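Local coordinates for cellulose hydrolase (Bacillus licheniformis, PDB 4YZT), which hydrolyses internal beta-1,4-glucosidic bonds of cellulose as a tri-modular endoglucanase of glycoside hydrolase family 5, at residues A[34-39]-A[70-75]; A[74-79]-A[115-120]; A[87-92]-A[138-143]. All coordinates share one frame; numbering follows the deposited sequence.

Interaction 1: residues A[34-39]-A[70-75]; sequences GWNLGN and SVRIPV. With BGC (beta-D-glucopyranose), chain B; BGC (beta-D-glucopyranose), chain C.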
loop_
_atom_site.group_PDB
_atom_site.type_symbol
_atom_site.label_atom_id
_atom_site.label_comp_id
_atom_site.label_asym_id
_atom_site.label_seq_id
_atom_site.Cartn_x
_atom_site.Cartn_y
_atom_site.Cartn_z
ATOM N N GLY A 34 6.124 8.651 6.522
ATOM C CA GLY A 34 6.939 7.485 6.821
ATOM C C GLY A 34 6.850 6.418 5.737
ATOM O O GLY A 34 5.977 6.473 4.862
ATOM N N TRP A 35 7.749 5.438 5.810
ATOM C CA TRP A 35 7.794 4.340 4.839
ATOM C C TRP A 35 8.188 3.031 5.515
ATOM O O TRP A 35 9.068 3.024 6.379
ATOM C CB TRP A 35 8.786 4.698 3.737
ATOM C CG TRP A 35 9.106 3.645 2.721
ATOM C CD1 TRP A 35 8.466 3.432 1.523
ATOM C CD2 TRP A 35 10.213 2.729 2.750
ATOM N NE1 TRP A 35 9.094 2.417 0.826
ATOM C CE2 TRP A 35 10.165 1.972 1.558
ATOM C CE3 TRP A 35 11.220 2.457 3.680
ATOM C CZ2 TRP A 35 11.097 0.977 1.266
ATOM C CZ3 TRP A 35 12.135 1.451 3.394
ATOM C CH2 TRP A 35 12.061 0.719 2.204
ATOM N N ASN A 36 7.542 1.932 5.132
ATOM C CA ASN A 36 7.834 0.610 5.705
ATOM C C ASN A 36 8.837 -0.188 4.891
ATOM O O ASN A 36 8.718 -0.254 3.663
ATOM C CB ASN A 36 6.553 -0.235 5.821
ATOM C CG ASN A 36 5.709 0.122 7.026
ATOM O OD1 ASN A 36 5.792 -0.537 8.078
ATOM N ND2 ASN A 36 4.841 1.121 6.867
ATOM N N LEU A 37 9.800 -0.811 5.572
ATOM C CA LEU A 37 10.691 -1.781 4.934
ATOM C C LEU A 37 10.009 -3.146 4.965
ATOM O O LEU A 37 10.400 -4.034 5.726
ATOM C CB LEU A 37 12.057 -1.849 5.638
ATOM C CG LEU A 37 13.148 -2.725 4.999
ATOM C CD1 LEU A 37 13.742 -2.109 3.724
ATOM C CD2 LEU A 37 14.256 -3.018 6.005
ATOM N N GLY A 38 8.974 -3.307 4.149
ATOM C CA GLY A 38 8.135 -4.497 4.221
ATOM C C GLY A 38 8.782 -5.758 3.662
ATOM O O GLY A 38 9.713 -5.682 2.857
ATOM N N ASN A 39 8.297 -6.917 4.115
ATOM C CA ASN A 39 8.712 -8.221 3.587
ATOM C C ASN A 39 10.237 -8.421 3.580
ATOM O O ASN A 39 10.816 -8.954 2.614
ATOM C CB ASN A 39 8.136 -8.423 2.168
ATOM C CG ASN A 39 6.631 -8.758 2.176
ATOM O OD1 ASN A 39 5.937 -8.574 3.177
ATOM N ND2 ASN A 39 6.133 -9.268 1.045
ATOM N N SER A 70 10.586 9.309 8.320
ATOM C CA SER A 70 10.645 8.170 9.231
ATOM C C SER A 70 10.536 6.844 8.482
ATOM O O SER A 70 10.022 6.797 7.367
ATOM C CB SER A 70 9.540 8.269 10.295
ATOM O OG SER A 70 8.251 8.253 9.705
ATOM N N VAL A 71 11.067 5.784 9.086
ATOM C CA VAL A 71 10.936 4.447 8.540
ATOM C C VAL A 71 10.462 3.490 9.628
ATOM O O VAL A 71 10.824 3.621 10.797
ATOM C CB VAL A 71 12.262 3.920 7.913
ATOM C CG1 VAL A 71 12.765 4.884 6.835
ATOM C CG2 VAL A 71 13.332 3.695 8.972
ATOM N N ARG A 72 9.627 2.546 9.225
ATOM C CA ARG A 72 9.218 1.449 10.089
ATOM C C ARG A 72 9.923 0.182 9.644
ATOM O O ARG A 72 9.910 -0.153 8.466
ATOM C CB ARG A 72 7.700 1.261 10.049
ATOM C CG ARG A 72 7.154 0.078 10.849
ATOM C CD ARG A 72 5.673 0.333 11.059
ATOM N NE ARG A 72 4.917 -0.633 11.865
ATOM C CZ ARG A 72 4.188 -1.640 11.381
ATOM N NH1 ARG A 72 4.171 -1.908 10.073
ATOM N NH2 ARG A 72 3.487 -2.412 12.216
ATOM N N ILE A 73 10.556 -0.501 10.591
ATOM C CA ILE A 73 11.305 -1.718 10.291
ATOM C C ILE A 73 10.629 -2.896 10.975
ATOM O O ILE A 73 10.910 -3.199 12.140
ATOM C CB ILE A 73 12.793 -1.616 10.743
ATOM C CG1 ILE A 73 13.467 -0.389 10.115
ATOM C CG2 ILE A 73 13.573 -2.878 10.382
ATOM C CD1 ILE A 73 14.826 -0.056 10.715
ATOM N N PRO A 74 9.699 -3.545 10.264
ATOM C CA PRO A 74 9.055 -4.720 10.856
ATOM C C PRO A 74 10.045 -5.858 10.997
ATOM O O PRO A 74 10.840 -6.100 10.087
ATOM C CB PRO A 74 7.928 -5.057 9.861
ATOM C CG PRO A 74 8.266 -4.385 8.612
ATOM C CD PRO A 74 9.091 -3.164 8.971
ATOM N N VAL A 75 10.002 -6.544 12.138
ATOM C CA VAL A 75 10.900 -7.673 12.389
ATOM C C VAL A 75 10.119 -8.857 12.952
ATOM O O VAL A 75 9.388 -8.730 13.945
ATOM C CB VAL A 75 12.024 -7.308 13.366
ATOM C CG1 VAL A 75 12.885 -8.534 13.661
ATOM C CG2 VAL A 75 12.871 -6.163 12.813
HETATM C C2 BGC B . 2.400 -8.132 2.468
HETATM C C3 BGC B . 2.373 -9.410 1.692
HETATM C C4 BGC B . 2.793 -10.556 2.558
HETATM C C5 BGC B . 1.928 -10.636 3.803
HETATM C C6 BGC B . 2.405 -11.760 4.685
HETATM C C1 BGC B . 1.542 -8.240 3.704
HETATM O O2 BGC B . 1.951 -7.015 1.668
HETATM O O3 BGC B . 3.229 -9.269 0.516
HETATM O O4 BGC B . 2.689 -11.866 1.874
HETATM O O5 BGC B . 1.953 -9.372 4.569
HETATM O O6 BGC B . 1.480 -11.975 5.749
HETATM C C2 BGC C . 3.956 -13.804 1.330
HETATM C C3 BGC C . 5.258 -14.284 0.754
HETATM C C4 BGC C . 5.560 -13.686 -0.570
HETATM C C5 BGC C . 5.426 -12.194 -0.514
HETATM C C6 BGC C . 5.574 -11.639 -1.890
HETATM C C1 BGC C . 3.940 -12.309 1.413
HETATM O O2 BGC C . 3.719 -14.352 2.637
HETATM O O3 BGC C . 5.214 -15.724 0.643
HETATM O O4 BGC C . 6.949 -13.894 -0.989
HETATM O O5 BGC C . 4.128 -11.781 0.060
HETATM O O6 BGC C . 4.472 -12.064 -2.651
#
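Strands 34-36 and 70-73 are the first two staves of the TIM barrel, and on the barrel-facing side of this pair Asn36 and Arg72 run side by side in the same direction. Parallel pairing starts with Trp35 N to Ser70 O, continues with Arg72 N to Trp35 O, and ends with Leu37 N donating to Arg72 O at 3.0 Å. Arg72 leaves the backbone with CG anti to N (chi1 176°) and stays extended to NE, and a turn about the CD-NE bond then sets NH1 2.9 Å from Asn36 OD1 in a nearly straight bond. The acceptor lies in the guanidinium plane, while the amide stands 79° to it. These are the strands of a beta-alpha-beta unit connected through helix 57-66, and the Asn36-Arg72 face looks into the barrel, where Arg72 also salt-bridges Glu158 and Glu271 and bonds Asn161. A leucine in place of Arg72 would probably leave Asn36 OD1, Asn161 OD1 and the two glutamates without this cationic partner. On the opposite face Val71 CG1 lies 4.3 Å from Trp35 CE3, at the ring edge. Past the strands, Pro74 CD packs on Leu37 O at 3.6 Å, and Asn39 ND2 donates to O3 of the chain B glucose at 3.0 Å.

Interaction 2: residues A[74-79]-A[115-120]; sequences PVTWDS and IHHDSW. With BGC (beta-D-glucopyranose), chain D; BGC (beta-D-glucopyranose), chain B.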
loop_
_atom_site.group_PDB
_atom_site.type_symbol
_atom_site.label_atom_id
_atom_site.label_comp_id
_atom_site.label_asym_id
_atom_site.label_seq_id
_atom_site.Cartn_x
_atom_site.Cartn_y
_atom_site.Cartn_z
ATOM N N PRO A 74 9.699 -3.545 10.264
ATOM C CA PRO A 74 9.055 -4.720 10.856
ATOM C C PRO A 74 10.045 -5.858 10.997
ATOM O O PRO A 74 10.840 -6.100 10.087
ATOM C CB PRO A 74 7.928 -5.057 9.861
ATOM C CG PRO A 74 8.266 -4.385 8.612
ATOM C CD PRO A 74 9.091 -3.164 8.971
ATOM N N VAL A 75 10.002 -6.544 12.138
ATOM C CA VAL A 75 10.900 -7.673 12.389
ATOM C C VAL A 75 10.119 -8.857 12.952
ATOM O O VAL A 75 9.388 -8.730 13.945
ATOM C CB VAL A 75 12.024 -7.308 13.366
ATOM C CG1 VAL A 75 12.885 -8.534 13.661
ATOM C CG2 VAL A 75 12.871 -6.163 12.813
ATOM N N THR A 76 10.260 -10.001 12.297
ATOM C CA THR A 76 9.679 -11.231 12.796
ATOM C C THR A 76 10.783 -12.003 13.506
ATOM O O THR A 76 11.779 -12.392 12.888
ATOM C CB THR A 76 9.044 -12.044 11.659
ATOM O OG1 THR A 76 7.998 -11.259 11.061
ATOM C CG2 THR A 76 8.463 -13.365 12.178
ATOM N N TRP A 77 10.622 -12.195 14.813
ATOM C CA TRP A 77 11.687 -12.763 15.640
ATOM C C TRP A 77 11.646 -14.289 15.710
ATOM O O TRP A 77 12.672 -14.930 15.964
ATOM C CB TRP A 77 11.623 -12.158 17.063
ATOM C CG TRP A 77 11.810 -10.640 17.045
ATOM C CD1 TRP A 77 10.842 -9.696 16.825
ATOM C CD2 TRP A 77 13.036 -9.920 17.223
ATOM N NE1 TRP A 77 11.395 -8.436 16.852
ATOM C CE2 TRP A 77 12.739 -8.544 17.093
ATOM C CE3 TRP A 77 14.357 -10.301 17.464
ATOM C CZ2 TRP A 77 13.713 -7.552 17.219
ATOM C CZ3 TRP A 77 15.322 -9.316 17.590
ATOM C CH2 TRP A 77 14.995 -7.959 17.472
ATOM N N ASP A 78 10.459 -14.843 15.463
ATOM C CA ASP A 78 10.127 -16.277 15.607
ATOM C C ASP A 78 11.263 -17.306 15.459
ATOM O O ASP A 78 11.660 -17.953 16.436
ATOM C CB ASP A 78 9.022 -16.613 14.594
ATOM C CG ASP A 78 8.512 -18.041 14.720
ATOM O OD1 ASP A 78 8.174 -18.465 15.849
ATOM O OD2 ASP A 78 8.436 -18.735 13.679
ATOM N N SER A 79 11.797 -17.470 14.254
ATOM C CA SER A 79 12.749 -18.557 14.016
ATOM C C SER A 79 14.085 -18.300 14.707
ATOM O O SER A 79 14.926 -19.199 14.799
ATOM C CB SER A 79 12.974 -18.776 12.514
ATOM O OG SER A 79 13.892 -17.838 11.974
ATOM N N ILE A 115 7.799 -6.003 16.878
ATOM C CA ILE A 115 7.642 -7.443 16.749
ATOM C C ILE A 115 6.498 -7.646 15.746
ATOM O O ILE A 115 5.400 -7.128 15.954
ATOM C CB ILE A 115 7.315 -8.117 18.099
ATOM C CG1 ILE A 115 8.493 -7.972 19.079
ATOM C CG2 ILE A 115 6.910 -9.584 17.899
ATOM C CD1 ILE A 115 8.315 -8.742 20.392
ATOM N N HIS A 116 6.745 -8.373 14.656
ATOM C CA HIS A 116 5.786 -8.382 13.562
ATOM C C HIS A 116 4.995 -9.697 13.438
ATOM O O HIS A 116 4.002 -9.896 14.160
ATOM C CB HIS A 116 6.506 -8.034 12.239
ATOM C CG HIS A 116 5.605 -7.399 11.218
ATOM N ND1 HIS A 116 5.168 -6.093 11.319
ATOM C CD2 HIS A 116 5.018 -7.907 10.108
ATOM C CE1 HIS A 116 4.384 -5.815 10.295
ATOM N NE2 HIS A 116 4.279 -6.899 9.541
ATOM N N HIS A 117 5.411 -10.603 12.551
ATOM C CA HIS A 117 4.565 -11.770 12.264
ATOM C C HIS A 117 4.573 -12.829 13.364
ATOM O O HIS A 117 3.806 -13.799 13.301
ATOM C CB HIS A 117 4.950 -12.389 10.927
ATOM C CG HIS A 117 4.503 -11.571 9.752
ATOM N ND1 HIS A 117 3.284 -10.930 9.721
ATOM C CD2 HIS A 117 5.119 -11.273 8.582
ATOM C CE1 HIS A 117 3.163 -10.276 8.575
ATOM N NE2 HIS A 117 4.263 -10.466 7.872
ATOM N N ASP A 118 5.397 -12.624 14.392
ATOM C CA ASP A 118 5.232 -13.356 15.644
ATOM C C ASP A 118 3.782 -13.317 16.135
ATOM O O ASP A 118 3.321 -14.252 16.799
ATOM C CB ASP A 118 6.146 -12.774 16.711
ATOM C CG ASP A 118 7.578 -12.722 16.259
ATOM O OD1 ASP A 118 7.964 -11.704 15.626
ATOM O OD2 ASP A 118 8.295 -13.706 16.527
ATOM N N SER A 119 3.072 -12.241 15.799
ATOM C CA SER A 119 1.678 -12.064 16.227
ATOM C C SER A 119 0.817 -13.303 15.939
ATOM O O SER A 119 0.078 -13.768 16.811
ATOM C CB SER A 119 1.057 -10.837 15.547
ATOM O OG SER A 119 0.963 -11.033 14.139
ATOM N N TRP A 120 0.933 -13.856 14.733
ATOM C CA TRP A 120 0.144 -15.039 14.396
ATOM C C TRP A 120 0.979 -16.316 14.401
ATOM O O TRP A 120 0.435 -17.408 14.520
ATOM C CB TRP A 120 -0.555 -14.861 13.037
ATOM C CG TRP A 120 0.340 -14.473 11.909
ATOM C CD1 TRP A 120 0.628 -13.200 11.494
ATOM C CD2 TRP A 120 1.061 -15.357 11.028
ATOM N NE1 TRP A 120 1.493 -13.241 10.419
ATOM C CE2 TRP A 120 1.775 -14.544 10.116
ATOM C CE3 TRP A 120 1.190 -16.747 10.937
ATOM C CZ2 TRP A 120 2.596 -15.079 9.115
ATOM C CZ3 TRP A 120 2.009 -17.280 9.933
ATOM C CH2 TRP A 120 2.692 -16.444 9.038
HETATM C C2 BGC D . 0.387 -6.532 7.924
HETATM C C3 BGC D . 1.323 -6.588 6.768
HETATM C C4 BGC D . 0.650 -7.033 5.546
HETATM C C5 BGC D . -0.518 -6.091 5.256
HETATM C C6 BGC D . -1.268 -6.343 3.976
HETATM C C1 BGC D . -0.724 -5.629 7.462
HETATM O O1 BGC D . -1.546 -5.096 8.456
HETATM O O2 BGC D . 1.000 -5.906 9.095
HETATM O O3 BGC D . 2.534 -7.418 7.058
HETATM O O4 BGC D . 1.632 -7.042 4.449
HETATM O O5 BGC D . -1.460 -6.217 6.368
HETATM O O6 BGC D . -1.924 -7.594 4.110
HETATM C C2 BGC B . 2.400 -8.132 2.468
HETATM C C3 BGC B . 2.373 -9.410 1.692
HETATM C C4 BGC B . 2.793 -10.556 2.558
HETATM C C5 BGC B . 1.928 -10.636 3.803
HETATM C C6 BGC B . 2.405 -11.760 4.685
HETATM C C1 BGC B . 1.542 -8.240 3.704
HETATM O O2 BGC B . 1.951 -7.015 1.668
HETATM O O3 BGC B . 3.229 -9.269 0.516
HETATM O O4 BGC B . 2.689 -11.866 1.874
HETATM O O5 BGC B . 1.953 -9.372 4.569
HETATM O O6 BGC B . 1.480 -11.975 5.749
#
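Asp118 OD1 takes the backbone N-H of Trp77 at 2.8 Å through its syn lone pair, and OD2 receives a weak, bent bond from Asp78 N. Trp122 also donates to OD2, so the carboxylate is held at both oxygens. With CG beside its own backbone N (chi1 -54°), Asp118 turns from the first turn of helix 118-123 back to the loop. Thr76 OG1 accepts from His117 N at 3.1 Å and is bonded as well to the carbonyl of Asp42, while His116 N donates to Val75 O. These are loops at the C-terminal ends of strands 70-73 and 110-114, the end of a TIM barrel where family 5 enzymes bind their glycan. There Pro74 CB sits over one face of the His116 imidazole, 3.6 Å from its centroid in a CH-pi contact, and Asn114 bonds ND1. His116 NE2 shares a nearly straight hydrogen bond of 3.1 Å with O3 of the chain D glucose, an atom lying in the plane of the imidazole at its edge. His117 brings CE1 to 3.3 Å from the same O3. The Ile115 and Trp77 side chains cross at about a right angle, CG1 of Ile115 touching Trp77 CD1 at 3.7 Å.

Interaction 3: residues A[87-92]-A[138-143]; sequences YPIDTD and GKVWKQ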
loop_
_atom_site.group_PDB
_atom_site.type_symbol
_atom_site.label_atom_id
_atom_site.label_comp_id
_atom_site.label_asym_id
_atom_site.label_seq_id
_atom_site.Cartn_x
_atom_site.Cartn_y
_atom_site.Cartn_z
ATOM N N TYR A 87 14.531 -18.289 26.417
ATOM C CA TYR A 87 14.226 -17.869 25.044
ATOM C C TYR A 87 15.286 -16.921 24.447
ATOM O O TYR A 87 14.948 -15.848 23.923
ATOM C CB TYR A 87 12.844 -17.201 24.994
ATOM C CG TYR A 87 11.703 -18.082 25.499
ATOM C CD1 TYR A 87 11.212 -19.146 24.739
ATOM C CD2 TYR A 87 11.117 -17.838 26.733
ATOM C CE1 TYR A 87 10.155 -19.949 25.212
ATOM C CE2 TYR A 87 10.072 -18.620 27.204
ATOM C CZ TYR A 87 9.594 -19.666 26.442
ATOM O OH TYR A 87 8.562 -20.421 26.941
ATOM N N PRO A 88 16.573 -17.314 24.523
ATOM C CA PRO A 88 17.613 -16.398 24.046
ATOM C C PRO A 88 17.473 -16.123 22.552
ATOM O O PRO A 88 17.292 -17.049 21.765
ATOM C CB PRO A 88 18.912 -17.149 24.362
ATOM C CG PRO A 88 18.531 -18.588 24.310
ATOM C CD PRO A 88 17.118 -18.649 24.843
ATOM N N ILE A 89 17.525 -14.849 22.170
ATOM C CA ILE A 89 17.484 -14.499 20.762
ATOM C C ILE A 89 18.873 -14.738 20.167
ATOM O O ILE A 89 19.887 -14.364 20.765
ATOM C CB ILE A 89 17.028 -13.041 20.552
ATOM C CG1 ILE A 89 15.567 -12.889 20.970
ATOM C CG2 ILE A 89 17.205 -12.624 19.102
ATOM C CD1 ILE A 89 15.129 -11.459 21.260
ATOM N N ASP A 90 18.893 -15.408 19.013
ATOM C CA ASP A 90 20.115 -15.677 18.267
ATOM C C ASP A 90 20.992 -14.427 18.118
ATOM O O ASP A 90 20.518 -13.390 17.673
ATOM C CB ASP A 90 19.746 -16.226 16.895
ATOM C CG ASP A 90 20.950 -16.502 16.036
ATOM O OD1 ASP A 90 21.387 -15.571 15.327
ATOM O OD2 ASP A 90 21.457 -17.651 16.058
ATOM N N THR A 91 22.266 -14.545 18.482
ATOM C CA THR A 91 23.173 -13.405 18.516
ATOM C C THR A 91 23.382 -12.778 17.140
ATOM O O THR A 91 23.421 -11.544 17.007
ATOM C CB THR A 91 24.546 -13.808 19.095
ATOM O OG1 THR A 91 24.370 -14.314 20.423
ATOM C CG2 THR A 91 25.477 -12.610 19.150
ATOM N N ASP A 92 23.522 -13.611 16.113
ATOM C CA ASP A 92 23.729 -13.079 14.770
ATOM C C ASP A 92 22.497 -12.323 14.282
ATOM O O ASP A 92 22.624 -11.327 13.571
ATOM C CB ASP A 92 24.079 -14.196 13.792
ATOM C CG ASP A 92 25.467 -14.760 14.025
ATOM O OD1 ASP A 92 26.397 -13.981 14.353
ATOM O OD2 ASP A 92 25.629 -15.993 13.879
ATOM N N GLY A 138 7.435 -11.453 27.266
ATOM C CA GLY A 138 8.185 -10.634 28.199
ATOM C C GLY A 138 9.687 -10.847 28.100
ATOM O O GLY A 138 10.467 -9.891 28.100
ATOM N N LYS A 139 10.105 -12.101 27.999
ATOM C CA LYS A 139 11.536 -12.385 27.935
ATOM C C LYS A 139 12.127 -11.927 26.600
ATOM O O LYS A 139 13.283 -11.497 26.546
ATOM C CB LYS A 139 11.800 -13.872 28.183
ATOM C CG LYS A 139 11.583 -14.270 29.654
ATOM C CD LYS A 139 11.670 -15.765 29.884
ATOM C CE LYS A 139 11.460 -16.133 31.370
ATOM N NZ LYS A 139 11.158 -17.600 31.567
ATOM N N VAL A 140 11.331 -12.000 25.534
ATOM C CA VAL A 140 11.738 -11.488 24.234
ATOM C C VAL A 140 11.863 -9.959 24.280
ATOM O O VAL A 140 12.880 -9.414 23.852
ATOM C CB VAL A 140 10.752 -11.911 23.118
ATOM C CG1 VAL A 140 11.057 -11.188 21.785
ATOM C CG2 VAL A 140 10.773 -13.432 22.934
ATOM N N TRP A 141 10.857 -9.270 24.820
ATOM C CA TRP A 141 10.900 -7.812 24.836
ATOM C C TRP A 141 11.995 -7.292 25.767
ATOM O O TRP A 141 12.613 -6.279 25.457
ATOM C CB TRP A 141 9.534 -7.203 25.216
ATOM C CG TRP A 141 8.859 -6.568 24.024
ATOM C CD1 TRP A 141 7.649 -6.906 23.481
ATOM C CD2 TRP A 141 9.393 -5.518 23.196
ATOM N NE1 TRP A 141 7.395 -6.117 22.372
ATOM C CE2 TRP A 141 8.448 -5.261 22.179
ATOM C CE3 TRP A 141 10.576 -4.771 23.224
ATOM C CZ2 TRP A 141 8.652 -4.283 21.193
ATOM C CZ3 TRP A 141 10.777 -3.804 22.249
ATOM C CH2 TRP A 141 9.819 -3.571 21.244
ATOM N N LYS A 142 12.259 -7.976 26.885
ATOM C CA LYS A 142 13.343 -7.512 27.758
ATOM C C LYS A 142 14.660 -7.568 26.980
ATOM O O LYS A 142 15.465 -6.649 27.065
ATOM C CB LYS A 142 13.434 -8.329 29.060
ATOM C CG LYS A 142 14.437 -7.755 30.063
ATOM C CD LYS A 142 14.522 -8.610 31.330
ATOM C CE LYS A 142 13.275 -8.482 32.188
ATOM N N GLN A 143 14.853 -8.611 26.171
ATOM C CA GLN A 143 16.085 -8.708 25.378
ATOM C C GLN A 143 16.214 -7.595 24.335
ATOM O O GLN A 143 17.302 -7.008 24.154
ATOM C CB GLN A 143 16.172 -10.075 24.684
ATOM C CG GLN A 143 16.482 -11.222 25.635
ATOM C CD GLN A 143 16.531 -12.564 24.924
ATOM O OE1 GLN A 143 17.491 -12.872 24.220
ATOM N NE2 GLN A 143 15.483 -13.370 25.105
#
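Gln143 carries the tight part of this contact by offering both ends of its amide to the backbone of the loop before helix 91-105. Its NE2 donates to Tyr87 O at 2.8 Å, approaching from above that carbonyl's plane, and its OE1 accepts from Ile89 N, also at 2.8 Å, along a nearly straight N-H line of 172°. The two bonds straddle Pro88, whose CA lies 3.5 Å from OE1. NE2 has a second acceptor in Lys139 O, one turn back in helix 130-147, and with the Ile89 N bond to OE1 the three partners fix the rotation of the amide. The Ile89 and Gln143 side chains run antiparallel alongside each other, with Ile89 CD1 3.8 Å from Gln143 CB and 4.1 Å from Val140 CG1. The loop thus docks on helix 130-147 of the beta/alpha barrel just ahead of the Asp90 N-cap, whose OD1 takes Trp93 N. The other flank is looser and partly exposed: the aliphatic chain of Lys139, extended beyond CG, crosses Tyr87 at a slant and sets CD against the ring edge, 3.8 Å from CD2. The ammonium forms a salt bridge with Asp135 and a hydrogen bond to Pro85 O. A neutral side-chain amide thus serves an irregular loop, so that Tyr87 O and Ile89 N, the carbonyl before and the N-H after Pro88, are both satisfied without adding charge.

How the interactions relate
Interactions 1 and 2 follow directly along the chain, sharing Pro74 and Val75, with centres 13 Å apart. They touch where Arg72 NH1 lies 3.9 Å from His116 CE1, so the Asn36-Arg72 pair in the barrel interior adjoins His116, and Asn39, His116 and His117 all belong to the glycan pocket. Interaction 3 lies outward, 12 Å centre to centre from interaction 2. The two meet through Ile115, whose CD1 is 3.9 Å from Val140 CG1, and through Trp77 CE3, 4.0 Å from Ile89 CG2. Interactions 1 and 3 do not touch, their nearest atoms being about 8 Å apart; residues 74-79 and 115-120 bridge the sugar-binding side and the outer helices.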